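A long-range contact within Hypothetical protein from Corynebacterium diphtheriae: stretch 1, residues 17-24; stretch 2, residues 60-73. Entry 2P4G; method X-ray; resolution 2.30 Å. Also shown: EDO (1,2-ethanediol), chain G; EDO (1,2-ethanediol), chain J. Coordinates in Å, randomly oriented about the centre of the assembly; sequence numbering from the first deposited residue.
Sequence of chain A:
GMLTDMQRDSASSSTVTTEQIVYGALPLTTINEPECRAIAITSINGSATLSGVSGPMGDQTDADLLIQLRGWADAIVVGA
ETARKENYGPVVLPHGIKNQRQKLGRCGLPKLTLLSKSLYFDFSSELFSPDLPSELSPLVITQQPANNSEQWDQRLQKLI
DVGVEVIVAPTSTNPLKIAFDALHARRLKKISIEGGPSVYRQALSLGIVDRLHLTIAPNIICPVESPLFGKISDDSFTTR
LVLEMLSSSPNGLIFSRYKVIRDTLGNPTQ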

# COMPACT_ATOMS: atom_id res chain seq x y z
N THR A 17 0.63 -22.29 -5.46
CA THR A 17 0.94 -22.11 -6.86
C THR A 17 0.14 -20.92 -7.38
O THR A 17 -0.83 -20.49 -6.78
CB THR A 17 0.58 -23.37 -7.65
OG1 THR A 17 -0.83 -23.37 -7.92
CG2 THR A 17 0.95 -24.65 -6.88
N THR A 18 0.55 -20.41 -8.54
CA THR A 18 -0.19 -19.37 -9.21
C THR A 18 -1.56 -19.89 -9.63
O THR A 18 -2.53 -19.15 -9.66
CB THR A 18 0.57 -18.82 -10.42
OG1 THR A 18 0.86 -19.88 -11.34
CG2 THR A 18 1.85 -18.18 -9.99
N GLU A 19 -1.63 -21.17 -9.96
CA GLU A 19 -2.90 -21.78 -10.32
C GLU A 19 -3.86 -21.78 -9.12
O GLU A 19 -5.07 -21.62 -9.28
CB GLU A 19 -2.67 -23.21 -10.83
CG GLU A 19 -3.85 -23.78 -11.56
CD GLU A 19 -3.59 -25.17 -12.10
OE1 GLU A 19 -3.38 -26.11 -11.29
OE2 GLU A 19 -3.62 -25.33 -13.34
N GLN A 20 -3.33 -21.94 -7.92
CA GLN A 20 -4.16 -21.86 -6.73
C GLN A 20 -4.69 -20.46 -6.56
O GLN A 20 -5.89 -20.26 -6.40
CB GLN A 20 -3.37 -22.29 -5.49
CG GLN A 20 -3.01 -23.78 -5.51
CD GLN A 20 -2.16 -24.17 -4.33
OE1 GLN A 20 -2.16 -23.49 -3.29
NE2 GLN A 20 -1.43 -25.28 -4.46
N ILE A 21 -3.80 -19.49 -6.61
CA ILE A 21 -4.14 -18.10 -6.42
C ILE A 21 -5.29 -17.70 -7.33
O ILE A 21 -6.21 -17.04 -6.88
CB ILE A 21 -2.93 -17.19 -6.70
CG1 ILE A 21 -1.84 -17.45 -5.67
CG2 ILE A 21 -3.33 -15.74 -6.66
CD1 ILE A 21 -0.48 -16.92 -6.03
N VAL A 22 -5.22 -18.11 -8.59
CA VAL A 22 -6.21 -17.75 -9.60
C VAL A 22 -7.49 -18.61 -9.50
O VAL A 22 -8.59 -18.09 -9.65
CB VAL A 22 -5.64 -17.82 -11.04
CG1 VAL A 22 -6.74 -17.64 -12.08
CG2 VAL A 22 -4.56 -16.76 -11.25
N TYR A 23 -7.35 -19.91 -9.25
CA TYR A 23 -8.48 -20.80 -9.41
C TYR A 23 -9.04 -21.40 -8.12
O TYR A 23 -10.18 -21.91 -8.11
CB TYR A 23 -8.08 -21.95 -10.37
CG TYR A 23 -7.83 -21.50 -11.78
CD1 TYR A 23 -8.89 -21.25 -12.65
CD2 TYR A 23 -6.53 -21.32 -12.26
CE1 TYR A 23 -8.66 -20.85 -13.96
CE2 TYR A 23 -6.29 -20.92 -13.57
CZ TYR A 23 -7.36 -20.68 -14.42
OH TYR A 23 -7.15 -20.28 -15.72
N GLY A 24 -8.26 -21.36 -7.04
CA GLY A 24 -8.57 -22.16 -5.86
C GLY A 24 -9.35 -21.43 -4.78
O GLY A 24 -9.36 -20.20 -4.76
N GLN A 60 9.55 -13.04 -11.17
CA GLN A 60 9.07 -14.07 -12.07
C GLN A 60 7.76 -14.65 -11.60
O GLN A 60 6.90 -14.93 -12.41
CB GLN A 60 10.09 -15.20 -12.23
CG GLN A 60 9.76 -16.12 -13.40
CD GLN A 60 9.53 -15.36 -14.70
OE1 GLN A 60 10.42 -14.66 -15.18
NE2 GLN A 60 8.32 -15.47 -15.27
N THR A 61 7.60 -14.83 -10.30
CA THR A 61 6.35 -15.36 -9.75
C THR A 61 5.19 -14.47 -10.18
O THR A 61 4.23 -14.94 -10.77
CB THR A 61 6.44 -15.53 -8.23
OG1 THR A 61 7.55 -16.39 -7.91
CG2 THR A 61 5.17 -16.12 -7.69
N ASP A 62 5.35 -13.17 -9.95
CA ASP A 62 4.37 -12.17 -10.34
C ASP A 62 4.06 -12.17 -11.84
O ASP A 62 2.90 -12.05 -12.23
CB ASP A 62 4.86 -10.78 -9.92
CG ASP A 62 3.83 -9.71 -10.14
OD1 ASP A 62 2.79 -9.71 -9.44
OD2 ASP A 62 4.02 -8.88 -11.02
N ALA A 63 5.10 -12.28 -12.68
CA ALA A 63 4.90 -12.34 -14.15
C ALA A 63 4.13 -13.60 -14.53
O ALA A 63 3.23 -13.57 -15.37
CB ALA A 63 6.27 -12.28 -14.93
N ASP A 64 4.49 -14.71 -13.91
CA ASP A 64 3.73 -15.95 -14.04
C ASP A 64 2.27 -15.83 -13.63
O ASP A 64 1.39 -16.37 -14.27
CB ASP A 64 4.34 -17.02 -13.16
CG ASP A 64 5.71 -17.44 -13.61
OD1 ASP A 64 6.19 -16.92 -14.66
OD2 ASP A 64 6.31 -18.30 -12.92
N LEU A 65 2.01 -15.13 -12.54
CA LEU A 65 0.64 -14.94 -12.08
C LEU A 65 -0.16 -14.10 -13.08
O LEU A 65 -1.33 -14.37 -13.33
CB LEU A 65 0.65 -14.26 -10.70
CG LEU A 65 -0.71 -14.07 -10.03
CD1 LEU A 65 -1.31 -15.41 -9.79
CD2 LEU A 65 -0.55 -13.25 -8.72
N LEU A 66 0.44 -13.07 -13.65
CA LEU A 66 -0.25 -12.34 -14.69
C LEU A 66 -0.66 -13.30 -15.81
O LEU A 66 -1.79 -13.27 -16.26
CB LEU A 66 0.60 -11.22 -15.28
CG LEU A 66 0.11 -9.79 -15.14
CD1 LEU A 66 1.02 -8.88 -15.98
CD2 LEU A 66 -1.36 -9.63 -15.55
N ILE A 67 0.28 -14.15 -16.25
CA ILE A 67 0.00 -15.10 -17.33
C ILE A 67 -1.10 -16.08 -16.92
O ILE A 67 -1.98 -16.39 -17.72
CB ILE A 67 1.27 -15.87 -17.75
CG1 ILE A 67 2.28 -14.92 -18.40
CG2 ILE A 67 0.94 -16.98 -18.74
CD1 ILE A 67 1.70 -14.07 -19.42
N GLN A 68 -1.04 -16.55 -15.69
CA GLN A 68 -2.06 -17.47 -15.15
C GLN A 68 -3.45 -16.82 -15.23
O GLN A 68 -4.41 -17.45 -15.66
CB GLN A 68 -1.74 -17.87 -13.70
CG GLN A 68 -2.51 -19.04 -13.18
CD GLN A 68 -1.95 -20.35 -13.69
OE1 GLN A 68 -2.44 -20.92 -14.67
NE2 GLN A 68 -0.91 -20.84 -13.03
N LEU A 69 -3.54 -15.55 -14.85
CA LEU A 69 -4.82 -14.82 -14.85
C LEU A 69 -5.29 -14.54 -16.27
O LEU A 69 -6.48 -14.64 -16.56
CB LEU A 69 -4.73 -13.52 -14.03
CG LEU A 69 -6.08 -12.81 -13.76
CD1 LEU A 69 -7.09 -13.66 -13.00
CD2 LEU A 69 -5.88 -11.48 -13.06
N ARG A 70 -4.35 -14.26 -17.15
CA ARG A 70 -4.64 -14.22 -18.58
C ARG A 70 -5.19 -15.52 -19.13
O ARG A 70 -6.04 -15.50 -20.02
CB ARG A 70 -3.39 -13.79 -19.37
CG ARG A 70 -3.11 -12.30 -19.26
CD ARG A 70 -1.94 -11.87 -20.13
NE ARG A 70 -1.94 -10.41 -20.25
CZ ARG A 70 -1.41 -9.73 -21.25
NH1 ARG A 70 -0.78 -10.34 -22.24
NH2 ARG A 70 -1.52 -8.41 -21.26
N GLY A 71 -4.71 -16.65 -18.61
CA GLY A 71 -5.23 -17.95 -18.99
C GLY A 71 -6.64 -18.19 -18.51
O GLY A 71 -7.36 -19.01 -19.08
N TRP A 72 -7.01 -17.51 -17.43
CA TRP A 72 -8.36 -17.53 -16.85
C TRP A 72 -9.32 -16.64 -17.63
O TRP A 72 -10.50 -16.93 -17.71
CB TRP A 72 -8.28 -17.05 -15.38
CG TRP A 72 -9.55 -16.60 -14.75
CD1 TRP A 72 -10.39 -17.35 -13.98
CD2 TRP A 72 -10.11 -15.27 -14.78
NE1 TRP A 72 -11.45 -16.58 -13.55
CE2 TRP A 72 -11.30 -15.30 -14.02
CE3 TRP A 72 -9.71 -14.06 -15.38
CZ2 TRP A 72 -12.10 -14.17 -13.85
CZ3 TRP A 72 -10.51 -12.95 -15.22
CH2 TRP A 72 -11.70 -13.01 -14.47
N ALA A 73 -8.78 -15.55 -18.20
CA ALA A 73 -9.57 -14.47 -18.78
C ALA A 73 -10.10 -14.79 -20.18
O ALA A 73 -9.43 -15.45 -20.98
CB ALA A 73 -8.71 -13.16 -18.86
C1 EDO G . 2.14 -9.55 -24.68
O1 EDO G . 3.50 -9.95 -24.49
C2 EDO G . 1.58 -8.47 -23.71
O2 EDO G . 0.15 -8.15 -23.94
C1 EDO J . 1.29 -6.31 -12.48
O1 EDO J . 1.20 -7.43 -11.60
C2 EDO J . -0.14 -6.03 -12.93
O2 EDO J . -0.34 -4.73 -13.55
O HOH W 1 3.69 -19.98 -11.92
O HOH W 2 -4.71 -19.83 -16.18

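Two helices distant in sequence can be joined by side chains that interlock, with a few polar groups completing the seam, and this contact is a compact example. Residues 18-23 form a short helix laid against the longer helix that runs through the second stretch from Gln60. Their axes approach to 9.2 Å, and their N-to-C directions diverge by 47°, with a signed crossing angle of -47°. The register follows helical periodicity: the CA atoms of Thr18 and Leu65 lie 5.3 Å apart, and one turn later those of Val22 and Leu69 lie 6.2 Å apart. The short helix is capped at its start by Thr17, whose OG1 accepts a hydrogen bond from Gln20 N at 2.9 Å, occupying an amide in the first turn.

The spacing of four places Thr18 and Val22 on the same helical face, and each acts as a knob. Thr18 enters the hole formed by Thr61, Asp64, Leu65 and Gln68; Val22 enters the next, formed by Leu65, Leu69, Gln68 and Trp72. Gln68 answers from the other side, fitting among Thr18, Glu19, Val22 and Tyr23. Together the two stretches bury 512 Å², both sides summed.

The apolar part of the seam centres on Val22. Its CG2 lies 3.8 Å from Leu65 CD1, while its CG1 reaches Trp72 CB at 3.7 Å and Leu69 CD1 at 4.1 Å. Ile21 adds a contact to the same leucine, its CG2 being 3.7 Å from Leu65 CD1. These are van der Waals contacts between side chains that are all buried.

Gln68 combines both kinds of chemistry. Its aliphatic CG packs 3.6 Å from Val22 CG2, whereas its amide NE2 donates a hydrogen bond to Thr18 OG1 at 2.6 Å, the one direct hydrogen bond between the stretches. Water 1 extends this link, hydrogen-bonding to Thr18 OG1 at 2.9 Å and donating to Asp64 OD2 at 3.3 Å.

Tyr23 closes the other end. Its CA-to-CB bond points sideways, yet the ring's end swings nearer, bringing OH to 3.4 Å from Trp72 CB. The edge of Trp72 is directed toward the face of Tyr23 in an offset edge-to-face pair, with the tyrosine and five-membered ring centroids 5.8 Å apart and the planes at 62°. Water 2 accepts from Tyr23 OH at 2.5 Å and donates to Gln68 O at 2.5 Å and Gln68 OE1 at 2.9 Å, so solvent bridges polar groups that do not bond directly.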